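PDB 5Y2A: insect group II chitinase from Ostrinia furnacalis, which hydrolyses chitin, cleaving the beta-1,4 linkages between N-acetylglucosamine units with family 18 glycoside hydrolase domains, of which this is catalytic domain 2. Local coordinates for residues Gly25-Glu30 with Glu64-Leu69; Leu47-His52 with Val76-Gly81; Asp110-Tyr115 with Arg159-Ser164; Leu282-Ile287 with Lys359-Thr364. All blocks are in the same frame, centred on the assembly; numbering follows the deposited sequence.

Contact 1: residues Gly25-Glu30 with Glu64-Leu69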
loop_
_atom_site.group_PDB
_atom_site.type_symbol
_atom_site.label_atom_id
_atom_site.label_comp_id
_atom_site.label_asym_id
_atom_site.label_seq_id
_atom_site.Cartn_x
_atom_site.Cartn_y
_atom_site.Cartn_z
ATOM N N GLY A 25 10.287 -21.247 -12.001
ATOM C CA GLY A 25 9.863 -22.555 -12.459
ATOM C C GLY A 25 8.420 -22.627 -12.915
ATOM O O GLY A 25 8.048 -23.609 -13.565
ATOM N N ASP A 26 7.604 -21.623 -12.599
ATOM C CA ASP A 26 6.234 -21.580 -13.089
ATOM C C ASP A 26 6.120 -20.968 -14.479
ATOM O O ASP A 26 5.064 -21.097 -15.111
ATOM C CB ASP A 26 5.341 -20.800 -12.109
ATOM C CG ASP A 26 5.176 -21.516 -10.779
ATOM O OD1 ASP A 26 4.560 -22.603 -10.756
ATOM O OD2 ASP A 26 5.677 -21.000 -9.760
ATOM N N ILE A 27 7.164 -20.303 -14.975
ATOM C CA ILE A 27 7.096 -19.723 -16.312
ATOM C C ILE A 27 6.990 -20.840 -17.340
ATOM O O ILE A 27 7.747 -21.818 -17.300
ATOM C CB ILE A 27 8.316 -18.834 -16.591
ATOM C CG1 ILE A 27 8.389 -17.672 -15.602
ATOM C CG2 ILE A 27 8.255 -18.289 -18.017
ATOM C CD1 ILE A 27 9.722 -16.944 -15.630
ATOM N N ASN A 28 6.031 -20.713 -18.254
ATOM C CA ASN A 28 5.963 -21.578 -19.422
ATOM C C ASN A 28 6.559 -20.802 -20.589
ATOM O O ASN A 28 5.874 -19.942 -21.170
ATOM C CB ASN A 28 4.517 -21.990 -19.719
ATOM C CG ASN A 28 4.402 -22.957 -20.892
ATOM O OD1 ASN A 28 5.353 -23.170 -21.642
ATOM N ND2 ASN A 28 3.228 -23.549 -21.047
ATOM N N PRO A 29 7.818 -21.051 -20.971
ATOM C CA PRO A 29 8.453 -20.212 -22.002
ATOM C C PRO A 29 7.814 -20.343 -23.369
ATOM O O PRO A 29 7.973 -19.437 -24.198
ATOM C CB PRO A 29 9.911 -20.699 -22.010
ATOM C CG PRO A 29 9.836 -22.100 -21.513
ATOM C CD PRO A 29 8.711 -22.123 -20.500
ATOM N N GLU A 30 7.088 -21.431 -23.631
ATOM C CA GLU A 30 6.384 -21.568 -24.899
ATOM C C GLU A 30 5.314 -20.502 -25.080
ATOM O O GLU A 30 4.890 -20.252 -26.212
ATOM C CB GLU A 30 5.720 -22.945 -24.979
ATOM C CG GLU A 30 6.662 -24.099 -25.246
ATOM C CD GLU A 30 5.929 -25.428 -25.309
ATOM O OE1 GLU A 30 4.790 -25.505 -24.799
ATOM O OE2 GLU A 30 6.489 -26.394 -25.868
ATOM N N GLU A 64 19.238 -15.144 -12.817
ATOM C CA GLU A 64 19.853 -16.129 -13.707
ATOM C C GLU A 64 18.879 -17.232 -14.079
ATOM O O GLU A 64 18.928 -17.761 -15.198
ATOM C CB GLU A 64 21.083 -16.750 -13.043
ATOM C CG GLU A 64 22.226 -15.798 -12.815
ATOM C CD GLU A 64 23.369 -16.464 -12.073
ATOM O OE1 GLU A 64 23.348 -17.709 -11.948
ATOM O OE2 GLU A 64 24.284 -15.745 -11.625
ATOM N N LYS A 65 18.007 -17.618 -13.148
ATOM C CA LYS A 65 17.046 -18.667 -13.449
ATOM C C LYS A 65 16.057 -18.232 -14.519
ATOM O O LYS A 65 15.592 -19.067 -15.300
ATOM C CB LYS A 65 16.331 -19.115 -12.176
ATOM C CG LYS A 65 17.235 -19.930 -11.267
ATOM C CD LYS A 65 16.529 -20.418 -10.022
ATOM C CE LYS A 65 17.432 -21.373 -9.252
ATOM N NZ LYS A 65 16.992 -21.572 -7.846
ATOM N N VAL A 66 15.725 -16.942 -14.581
ATOM C CA VAL A 66 14.824 -16.489 -15.638
ATOM C C VAL A 66 15.574 -16.295 -16.960
ATOM O O VAL A 66 15.078 -16.691 -18.021
ATOM C CB VAL A 66 14.075 -15.215 -15.202
ATOM C CG1 VAL A 66 13.164 -14.720 -16.327
ATOM C CG2 VAL A 66 13.238 -15.503 -13.959
ATOM N N THR A 67 16.769 -15.683 -16.940
ATOM C CA THR A 67 17.491 -15.522 -18.205
ATOM C C THR A 67 17.921 -16.857 -18.799
ATOM O O THR A 67 18.167 -16.927 -20.008
ATOM C CB THR A 67 18.726 -14.619 -18.071
ATOM O OG1 THR A 67 19.669 -15.199 -17.161
ATOM C CG2 THR A 67 18.343 -13.219 -17.626
ATOM N N ALA A 68 18.026 -17.907 -17.981
ATOM C CA ALA A 68 18.330 -19.233 -18.507
ATOM C C ALA A 68 17.267 -19.723 -19.482
ATOM O O ALA A 68 17.545 -20.615 -20.289
ATOM C CB ALA A 68 18.486 -20.235 -17.361
ATOM N N LEU A 69 16.057 -19.160 -19.433
ATOM C CA LEU A 69 15.003 -19.576 -20.348
ATOM C C LEU A 69 15.287 -19.185 -21.789
ATOM O O LEU A 69 14.561 -19.627 -22.686
ATOM C CB LEU A 69 13.664 -18.976 -19.907
ATOM C CG LEU A 69 13.201 -19.490 -18.550
ATOM C CD1 LEU A 69 11.960 -18.730 -18.071
ATOM C CD2 LEU A 69 12.925 -20.983 -18.648
#

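Contact 2: residues Leu47-His52 with Val76-Gly81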
loop_
_atom_site.group_PDB
_atom_site.type_symbol
_atom_site.label_atom_id
_atom_site.label_comp_id
_atom_site.label_asym_id
_atom_site.label_seq_id
_atom_site.Cartn_x
_atom_site.Cartn_y
_atom_site.Cartn_z
ATOM N N LEU A 47 22.200 6.827 -9.136
ATOM C CA LEU A 47 21.422 6.903 -10.371
ATOM C C LEU A 47 21.865 5.832 -11.369
ATOM O O LEU A 47 22.110 6.103 -12.546
ATOM C CB LEU A 47 21.507 8.302 -10.983
ATOM C CG LEU A 47 21.057 9.470 -10.097
ATOM C CD1 LEU A 47 21.217 10.787 -10.830
ATOM C CD2 LEU A 47 19.620 9.297 -9.610
ATOM N N VAL A 48 21.969 4.594 -10.876
ATOM C CA VAL A 48 22.232 3.427 -11.709
ATOM C C VAL A 48 21.288 2.307 -11.292
ATOM O O VAL A 48 20.713 2.319 -10.201
ATOM C CB VAL A 48 23.695 2.933 -11.632
ATOM C CG1 VAL A 48 24.668 4.011 -12.111
ATOM C CG2 VAL A 48 24.025 2.477 -10.224
ATOM N N ILE A 49 21.144 1.323 -12.184
ATOM C CA ILE A 49 20.308 0.161 -11.907
ATOM C C ILE A 49 20.831 -0.589 -10.693
ATOM O O ILE A 49 22.043 -0.789 -10.535
ATOM C CB ILE A 49 20.268 -0.767 -13.134
ATOM C CG1 ILE A 49 19.573 -0.089 -14.309
ATOM C CG2 ILE A 49 19.616 -2.102 -12.782
ATOM C CD1 ILE A 49 19.728 -0.845 -15.624
ATOM N N LYS A 50 19.913 -1.022 -9.831
ATOM C CA LYS A 50 20.250 -1.948 -8.758
ATOM C C LYS A 50 19.087 -2.902 -8.546
ATOM O O LYS A 50 17.940 -2.607 -8.894
ATOM C CB LYS A 50 20.587 -1.221 -7.446
ATOM C CG LYS A 50 19.382 -0.687 -6.687
ATOM C CD LYS A 50 19.768 -0.223 -5.283
ATOM C CE LYS A 50 18.633 0.553 -4.635
ATOM N NZ LYS A 50 19.045 1.238 -3.378
ATOM N N SER A 51 19.405 -4.071 -7.998
ATOM C CA SER A 51 18.373 -5.033 -7.655
ATOM C C SER A 51 17.503 -4.476 -6.538
ATOM O O SER A 51 17.997 -3.849 -5.597
ATOM C CB SER A 51 19.004 -6.355 -7.222
ATOM O OG SER A 51 18.045 -7.193 -6.597
ATOM N N HIS A 52 16.198 -4.702 -6.649
ATOM C CA HIS A 52 15.273 -4.297 -5.603
ATOM C C HIS A 52 15.133 -5.365 -4.530
ATOM O O HIS A 52 14.580 -5.087 -3.461
ATOM C CB HIS A 52 13.897 -3.979 -6.217
ATOM C CG HIS A 52 12.883 -3.491 -5.226
ATOM N ND1 HIS A 52 11.876 -4.293 -4.733
ATOM C CD2 HIS A 52 12.732 -2.287 -4.625
ATOM C CE1 HIS A 52 11.143 -3.602 -3.876
ATOM N NE2 HIS A 52 11.643 -2.382 -3.792
ATOM N N VAL A 76 14.947 -12.380 -22.811
ATOM C CA VAL A 76 14.702 -12.033 -21.409
ATOM C C VAL A 76 15.355 -10.688 -21.111
ATOM O O VAL A 76 16.586 -10.553 -21.188
ATOM C CB VAL A 76 15.212 -13.123 -20.451
ATOM C CG1 VAL A 76 14.882 -12.763 -19.000
ATOM C CG2 VAL A 76 14.595 -14.468 -20.816
ATOM N N LEU A 77 14.533 -9.698 -20.770
ATOM C CA LEU A 77 14.985 -8.351 -20.459
ATOM C C LEU A 77 14.725 -8.042 -18.990
ATOM O O LEU A 77 13.843 -8.622 -18.351
ATOM C CB LEU A 77 14.276 -7.300 -21.326
ATOM C CG LEU A 77 14.591 -7.220 -22.823
ATOM C CD1 LEU A 77 13.999 -8.402 -23.567
ATOM C CD2 LEU A 77 14.068 -5.914 -23.390
ATOM N N LEU A 78 15.496 -7.098 -18.465
ATOM C CA LEU A 78 15.287 -6.600 -17.114
ATOM C C LEU A 78 14.394 -5.370 -17.180
ATOM O O LEU A 78 14.640 -4.462 -17.979
ATOM C CB LEU A 78 16.624 -6.252 -16.454
ATOM C CG LEU A 78 16.523 -5.613 -15.069
ATOM C CD1 LEU A 78 15.913 -6.603 -14.089
ATOM C CD2 LEU A 78 17.900 -5.152 -14.598
ATOM N N GLY A 79 13.345 -5.349 -16.360
ATOM C CA GLY A 79 12.490 -4.179 -16.265
ATOM C C GLY A 79 12.973 -3.256 -15.162
ATOM O O GLY A 79 13.272 -3.703 -14.054
ATOM N N LEU A 80 13.065 -1.967 -15.479
ATOM C CA LEU A 80 13.532 -0.953 -14.540
ATOM C C LEU A 80 12.396 -0.000 -14.210
ATOM O O LEU A 80 11.759 0.545 -15.116
ATOM C CB LEU A 80 14.712 -0.163 -15.112
ATOM C CG LEU A 80 15.165 1.064 -14.311
ATOM C CD1 LEU A 80 15.790 0.652 -12.982
ATOM C CD2 LEU A 80 16.141 1.925 -15.115
ATOM N N GLY A 81 12.151 0.201 -12.918
ATOM C CA GLY A 81 11.187 1.197 -12.500
ATOM C C GLY A 81 9.904 0.619 -11.940
ATOM O O GLY A 81 9.924 -0.081 -10.921
#

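Contact 3: residues Asp110-Tyr115 with Arg159-Ser164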
loop_
_atom_site.group_PDB
_atom_site.type_symbol
_atom_site.label_atom_id
_atom_site.label_comp_id
_atom_site.label_asym_id
_atom_site.label_seq_id
_atom_site.Cartn_x
_atom_site.Cartn_y
_atom_site.Cartn_z
ATOM N N ASP A 110 26.823 -3.390 -18.310
ATOM C CA ASP A 110 27.523 -4.372 -17.485
ATOM C C ASP A 110 26.565 -5.110 -16.557
ATOM O O ASP A 110 26.687 -6.326 -16.369
ATOM C CB ASP A 110 28.623 -3.681 -16.683
ATOM C CG ASP A 110 29.724 -3.135 -17.565
ATOM O OD1 ASP A 110 29.986 -3.742 -18.626
ATOM O OD2 ASP A 110 30.315 -2.097 -17.202
ATOM N N PHE A 111 25.609 -4.390 -15.963
ATOM C CA PHE A 111 24.634 -5.029 -15.081
ATOM C C PHE A 111 23.850 -6.101 -15.831
ATOM O O PHE A 111 23.700 -7.232 -15.353
ATOM C CB PHE A 111 23.691 -3.970 -14.501
ATOM C CG PHE A 111 22.852 -4.456 -13.345
ATOM C CD1 PHE A 111 21.649 -5.111 -13.569
ATOM C CD2 PHE A 111 23.256 -4.239 -12.036
ATOM C CE1 PHE A 111 20.870 -5.555 -12.507
ATOM C CE2 PHE A 111 22.480 -4.677 -10.969
ATOM C CZ PHE A 111 21.283 -5.336 -11.207
ATOM N N LEU A 112 23.359 -5.763 -17.022
ATOM C CA LEU A 112 22.555 -6.703 -17.795
ATOM C C LEU A 112 23.368 -7.930 -18.190
ATOM O O LEU A 112 22.914 -9.069 -18.030
ATOM C CB LEU A 112 21.998 -5.992 -19.029
ATOM C CG LEU A 112 21.077 -4.825 -18.676
ATOM C CD1 LEU A 112 20.862 -3.924 -19.883
ATOM C CD2 LEU A 112 19.753 -5.343 -18.137
ATOM N N GLU A 113 24.580 -7.716 -18.712
ATOM C CA GLU A 113 25.414 -8.842 -19.125
ATOM C C GLU A 113 25.817 -9.705 -17.941
ATOM O O GLU A 113 25.959 -10.927 -18.083
ATOM C CB GLU A 113 26.650 -8.334 -19.858
ATOM C CG GLU A 113 26.306 -7.570 -21.110
ATOM C CD GLU A 113 27.507 -7.318 -21.985
ATOM O OE1 GLU A 113 27.310 -7.162 -23.202
ATOM O OE2 GLU A 113 28.642 -7.300 -21.464
ATOM N N GLN A 114 25.999 -9.087 -16.773
ATOM C CA GLN A 114 26.351 -9.824 -15.563
ATOM C C GLN A 114 25.365 -10.949 -15.282
ATOM O O GLN A 114 25.760 -12.034 -14.842
ATOM C CB GLN A 114 26.411 -8.855 -14.376
ATOM C CG GLN A 114 26.667 -9.499 -13.018
ATOM C CD GLN A 114 28.056 -10.093 -12.891
ATOM O OE1 GLN A 114 29.006 -9.622 -13.517
ATOM N NE2 GLN A 114 28.182 -11.131 -12.068
ATOM N N TYR A 115 24.075 -10.708 -15.513
ATOM C CA TYR A 115 23.045 -11.686 -15.197
ATOM C C TYR A 115 22.464 -12.378 -16.422
ATOM O O TYR A 115 21.541 -13.187 -16.276
ATOM C CB TYR A 115 21.934 -11.012 -14.390
ATOM C CG TYR A 115 22.460 -10.446 -13.100
ATOM C CD1 TYR A 115 22.914 -11.281 -12.089
ATOM C CD2 TYR A 115 22.547 -9.076 -12.909
ATOM C CE1 TYR A 115 23.417 -10.764 -10.907
ATOM C CE2 TYR A 115 23.050 -8.551 -11.738
ATOM C CZ TYR A 115 23.484 -9.398 -10.743
ATOM O OH TYR A 115 23.982 -8.872 -9.577
ATOM N N ARG A 159 26.133 -4.117 -28.658
ATOM C CA ARG A 159 26.068 -5.328 -27.857
ATOM C C ARG A 159 24.979 -6.287 -28.300
ATOM O O ARG A 159 24.882 -7.382 -27.739
ATOM C CB ARG A 159 25.830 -4.963 -26.380
ATOM C CG ARG A 159 26.974 -4.231 -25.706
ATOM C CD ARG A 159 28.012 -5.279 -25.391
ATOM N NE ARG A 159 29.273 -4.790 -24.857
ATOM C CZ ARG A 159 30.258 -5.597 -24.475
ATOM N NH1 ARG A 159 30.097 -6.915 -24.547
ATOM N NH2 ARG A 159 31.389 -5.098 -24.000
ATOM N N GLY A 160 24.189 -5.926 -29.307
ATOM C CA GLY A 160 23.094 -6.775 -29.733
ATOM C C GLY A 160 21.988 -6.904 -28.710
ATOM O O GLY A 160 21.316 -7.938 -28.656
ATOM N N MET A 161 21.790 -5.890 -27.879
ATOM C CA MET A 161 20.768 -5.953 -26.848
ATOM C C MET A 161 19.510 -5.204 -27.265
ATOM O O MET A 161 19.527 -4.335 -28.140
ATOM C CB MET A 161 21.297 -5.422 -25.514
ATOM C CG MET A 161 22.368 -6.326 -24.917
ATOM S SD MET A 161 22.853 -5.909 -23.232
ATOM C CE MET A 161 23.304 -4.204 -23.436
ATOM N N LEU A 162 18.410 -5.559 -26.611
ATOM C CA LEU A 162 17.095 -5.023 -26.918
ATOM C C LEU A 162 16.751 -3.904 -25.947
ATOM O O LEU A 162 17.168 -3.915 -24.787
ATOM C CB LEU A 162 16.031 -6.125 -26.842
ATOM C CG LEU A 162 16.226 -7.296 -27.804
ATOM C CD1 LEU A 162 15.226 -8.411 -27.516
ATOM C CD2 LEU A 162 16.076 -6.796 -29.236
ATOM N N LEU A 163 15.994 -2.929 -26.437
ATOM C CA LEU A 163 15.570 -1.793 -25.630
ATOM C C LEU A 163 14.086 -1.574 -25.867
ATOM O O LEU A 163 13.658 -1.417 -27.015
ATOM C CB LEU A 163 16.367 -0.532 -25.982
ATOM C CG LEU A 163 16.046 0.730 -25.178
ATOM C CD1 LEU A 163 16.448 0.561 -23.718
ATOM C CD2 LEU A 163 16.712 1.956 -25.799
ATOM N N SER A 164 13.304 -1.574 -24.789
ATOM C CA SER A 164 11.867 -1.375 -24.871
ATOM C C SER A 164 11.433 -0.436 -23.755
ATOM O O SER A 164 12.207 -0.109 -22.851
ATOM C CB SER A 164 11.115 -2.706 -24.776
ATOM O OG SER A 164 11.420 -3.374 -23.564
#

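Contact 4: residues Leu282-Ile287 with Lys359-Thr364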
loop_
_atom_site.group_PDB
_atom_site.type_symbol
_atom_site.label_atom_id
_atom_site.label_comp_id
_atom_site.label_asym_id
_atom_site.label_seq_id
_atom_site.Cartn_x
_atom_site.Cartn_y
_atom_site.Cartn_z
ATOM N N LEU A 282 -7.664 -7.524 -7.531
ATOM C CA LEU A 282 -7.906 -8.965 -7.471
ATOM C C LEU A 282 -7.298 -9.608 -8.707
ATOM O O LEU A 282 -7.500 -9.115 -9.820
ATOM C CB LEU A 282 -9.409 -9.296 -7.406
ATOM C CG LEU A 282 -10.211 -8.898 -6.159
ATOM C CD1 LEU A 282 -11.708 -9.119 -6.387
ATOM C CD2 LEU A 282 -9.737 -9.678 -4.932
ATOM N N SER A 283 -6.555 -10.696 -8.511
ATOM C CA SER A 283 -6.045 -11.449 -9.648
ATOM C C SER A 283 -7.199 -12.093 -10.403
ATOM O O SER A 283 -8.304 -12.260 -9.876
ATOM C CB SER A 283 -5.069 -12.535 -9.186
ATOM O OG SER A 283 -5.763 -13.575 -8.504
ATOM N N PHE A 284 -6.933 -12.465 -11.654
ATOM C CA PHE A 284 -7.958 -13.161 -12.423
ATOM C C PHE A 284 -8.402 -14.434 -11.714
ATOM O O PHE A 284 -9.597 -14.745 -11.687
ATOM C CB PHE A 284 -7.461 -13.483 -13.835
ATOM C CG PHE A 284 -8.513 -14.145 -14.700
ATOM C CD1 PHE A 284 -9.710 -13.494 -14.982
ATOM C CD2 PHE A 284 -8.317 -15.423 -15.200
ATOM C CE1 PHE A 284 -10.682 -14.099 -15.764
ATOM C CE2 PHE A 284 -9.291 -16.036 -15.988
ATOM C CZ PHE A 284 -10.473 -15.371 -16.266
ATOM N N TYR A 285 -7.461 -15.176 -11.114
ATOM C CA TYR A 285 -7.854 -16.419 -10.456
ATOM C C TYR A 285 -8.658 -16.154 -9.184
ATOM O O TYR A 285 -9.551 -16.941 -8.849
ATOM C CB TYR A 285 -6.631 -17.306 -10.174
ATOM C CG TYR A 285 -5.559 -16.754 -9.251
ATOM C CD1 TYR A 285 -5.694 -16.832 -7.866
ATOM C CD2 TYR A 285 -4.388 -16.209 -9.765
ATOM C CE1 TYR A 285 -4.700 -16.343 -7.017
ATOM C CE2 TYR A 285 -3.388 -15.722 -8.926
ATOM C CZ TYR A 285 -3.553 -15.800 -7.552
ATOM O OH TYR A 285 -2.563 -15.322 -6.714
ATOM N N GLU A 286 -8.378 -15.054 -8.475
ATOM C CA GLU A 286 -9.226 -14.693 -7.339
ATOM C C GLU A 286 -10.635 -14.332 -7.801
ATOM O O GLU A 286 -11.618 -14.591 -7.098
ATOM C CB GLU A 286 -8.594 -13.534 -6.559
ATOM C CG GLU A 286 -7.348 -13.941 -5.776
ATOM C CD GLU A 286 -6.591 -12.758 -5.181
ATOM O OE1 GLU A 286 -6.492 -11.695 -5.837
ATOM O OE2 GLU A 286 -6.073 -12.900 -4.053
ATOM N N ILE A 287 -10.752 -13.724 -8.977
ATOM C CA ILE A 287 -12.072 -13.430 -9.525
ATOM C C ILE A 287 -12.789 -14.721 -9.903
ATOM O O ILE A 287 -14.002 -14.859 -9.700
ATOM C CB ILE A 287 -11.935 -12.473 -10.720
ATOM C CG1 ILE A 287 -11.382 -11.123 -10.256
ATOM C CG2 ILE A 287 -13.265 -12.298 -11.441
ATOM C CD1 ILE A 287 -10.926 -10.255 -11.395
ATOM N N LYS A 359 -4.310 -24.474 -17.643
ATOM C CA LYS A 359 -3.292 -23.622 -17.044
ATOM C C LYS A 359 -3.072 -22.373 -17.891
ATOM O O LYS A 359 -2.996 -22.440 -19.121
ATOM C CB LYS A 359 -1.989 -24.402 -16.871
ATOM C CG LYS A 359 -2.182 -25.664 -16.034
ATOM C CD LYS A 359 -0.940 -26.047 -15.246
ATOM C CE LYS A 359 0.241 -26.322 -16.144
ATOM N NZ LYS A 359 1.507 -26.349 -15.361
ATOM N N ALA A 360 -2.983 -21.228 -17.218
ATOM C CA ALA A 360 -2.744 -19.940 -17.858
ATOM C C ALA A 360 -3.735 -19.650 -18.997
ATOM O O ALA A 360 -3.330 -19.418 -20.130
ATOM C CB ALA A 360 -1.312 -19.859 -18.368
ATOM N N PRO A 361 -5.044 -19.630 -18.701
ATOM C CA PRO A 361 -6.019 -19.465 -19.794
ATOM C C PRO A 361 -5.907 -18.139 -20.531
ATOM O O PRO A 361 -6.018 -18.115 -21.760
ATOM C CB PRO A 361 -7.369 -19.608 -19.081
ATOM C CG PRO A 361 -7.089 -19.262 -17.645
ATOM C CD PRO A 361 -5.702 -19.773 -17.389
ATOM N N LEU A 362 -5.701 -17.030 -19.820
ATOM C CA LEU A 362 -5.611 -15.738 -20.494
ATOM C C LEU A 362 -4.397 -15.679 -21.416
ATOM O O LEU A 362 -4.497 -15.242 -22.567
ATOM C CB LEU A 362 -5.570 -14.606 -19.465
ATOM C CG LEU A 362 -6.800 -14.429 -18.563
ATOM C CD1 LEU A 362 -6.596 -13.254 -17.600
ATOM C CD2 LEU A 362 -8.088 -14.238 -19.369
ATOM N N LEU A 363 -3.237 -16.120 -20.928
ATOM C CA LEU A 363 -2.038 -16.074 -21.760
ATOM C C LEU A 363 -2.128 -17.064 -22.918
ATOM O O LEU A 363 -1.641 -16.788 -24.021
ATOM C CB LEU A 363 -0.800 -16.347 -20.902
ATOM C CG LEU A 363 0.560 -16.205 -21.586
ATOM C CD1 LEU A 363 0.758 -14.786 -22.096
ATOM C CD2 LEU A 363 1.672 -16.596 -20.622
ATOM N N THR A 364 -2.727 -18.229 -22.685
ATOM C CA THR A 364 -2.908 -19.198 -23.763
ATOM C C THR A 364 -3.805 -18.637 -24.862
ATOM O O THR A 364 -3.534 -18.828 -26.056
ATOM C CB THR A 364 -3.489 -20.493 -23.195
ATOM O OG1 THR A 364 -2.563 -21.041 -22.251
ATOM C CG2 THR A 364 -3.747 -21.508 -24.298
#

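Contact 1: residues Gly25-Glu30 with Glu64-Leu69
I27 carries CG1 beside its backbone N (chi1 -61°) and extends it to CD1 (chi2 167°); with these torsions the arm ends at CD1 against V66 and L69, while CG2 also faces L69. L69 has its own CG beside the backbone N (chi1 -64°), which presents CD1 to both branches of the isoleucine. CD1 of L69 lies 3.7 Å from I27 CG2 and 3.8 Å from I27 CD1, between the two branches. V66 meets the I27 arm at about a right angle, with CG1 and CG2 each 4.2 Å from I27 CD1, so both valine methyls share the same terminal carbon. The contact joins the loop that follows strand 4-10 to the last turn of helix 62-67 and the 3-10 turn after it, on the outside of the family 18 TIM barrel. I35 of strand 34-42 touches I27, V66 and L69, and Y9 of strand 4-10 touches I27 and V66. P29 adds a looser edge, its CG 4.4 Å from L69 CD2. The backbone around this proline is shaped by an Asx turn, in which N28 OD1 accepts from E30 N at 3.2 Å with the donor above the carbonyl plane. H72 lies against the same proline.

Contact 2: residues Leu47-His52 with Val76-Gly81
S51 OG, two residues on from the I49 that packs against L78 and L80, is gripped by D53 N and by D57 OD2, which tie it to the chain that follows. Backbone bonding of K50 with V41 pairs strand 49-51 antiparallel with strand 34-42, and K50 NZ makes a salt bridge with D43 OD1 just past that strand. Across to strand 75-81 the contact is entirely apolar. I49 divides its branches between two leucines: CG2 lies 3.9 Å from L78 CD2, while CG1 sits 4.1 Å from both CD1 and CD2 of L80, straddled by that leucine's fork. I49 and L78 run alongside in opposite senses. Strand 75-81 is a stave of the TIM barrel, and L78 and L80 alternate with G79 and G81 along it, on the face turned to the surrounding helices. There I49 fills the layer between barrel and helix 98-115, where it also touches A108 and F111. L80 reaches F104 of that helix and Y91 of helix 90-95, and L78 reaches Y63. Each leucine holds CG anti to its own N (chi1 175° in L78, 171° in L80), which brings each fork to the isoleucine, L78 to its CG2 and L80 to its CG1.

Contact 3: residues Asp110-Tyr115 with Arg159-Ser164
E113 and R159 meet at about a right angle: the carboxylate and guanidinium planes stand 81° apart, so they do not form the flat, two-pronged pairing of parallel edges. E113 OE1 makes the salt bridge, 3.1 Å from R159 NH1, and OE2 lies 3.4 Å above one face of the guanidinium group, displaced toward its rim. Both carboxylate oxygens lie on the same side of the guanidinium plane, OE1 nearer to it. The arginine is bent at its second torsion (chi2 -78°), which folds the chain so that its CD also runs close past E113 OE1. Deeper in, M161 SD rests against two neighbouring helix side chains, 4.3 Å from L112 CB and 4.4 Å from E113 CG. F156 of helix 141-159 touches both L112 and M161 and completes this apolar layer. The contact thus packs helix 98-115 on the turn that ends helix 141-159 and leads into barrel strand 162-167. That turn is a Schellman motif, with G160 at positive phi between the two contact residues R159 and M161. At the surface, the polar pair probably attracts through charge without in-plane, two-pronged hydrogen bonding, above a buried methionine and leucine.

Contact 4: residues Leu282-Ile287 with Lys359-Thr364
Two helix starts meet here: that of helix 284-292, which springs from strand 281-283 in the stretch between barrel strands 241-254 and 339-343, where related family 18 chitinases carry an alpha+beta insertion, and that of helix 361-371, the last helix of the chain. F284 provides the flat surface. L362 CD1 sits over one face in a CH-pi contact, 3.9 Å from the ring centroid and 25° off the normal, displaced toward F284 CG, which is 3.6 Å from L362 CD1. The other leucine methyl, CD2, is carried along to the far part of the ring, 4.0 Å from F284 CE2. P361 CG comes in at the ring edge, near its plane, 4.2 Å from F284 CE2. F284 holds CG anti to its backbone N (chi1 -177°), which carries the ring to L362 and P361. The first helix is fixed by a capping box: S283 OG accepts from E286 N at 3.0 Å, and E286 OE1 accepts from S283 N at 2.9 Å, met on its anti side. The second has A360 as N-cap residue, whose O accepts from both N and OG1 of T364, while the D348 carboxylate receives L362 N and L363 N. The C288-C355 disulfide links helix 284-292 to the chain just ahead of the last helix. F247 and D322 flank L362. With these capping bonds made inside each helix start or to D348, the contact between them probably rests on hydrophobic burial and dispersion, an aliphatic fork lying on an aromatic face in a buried setting.

Overall arrangement
From the N terminus, contact 1 closes a loop from the segment after strand 4-10 to helix 62-67. Contact 2 opens inside that loop, at 47-52, and closes beyond it at 76-81, so the two cross; they meet where V66 and T67 pack on V76. Contact 3 follows in series, joining helix 98-115 to the turn between helix 141-159 and strand 162-167. F111 and L112 pack on L78, and T67 OG1 probably bonds to Y115 O, so contacts 1 to 3 form one connected side of the barrel. Contact 4 comes last, about 31 Å between centres from contact 3, and ties helix 284-292 to the final helix.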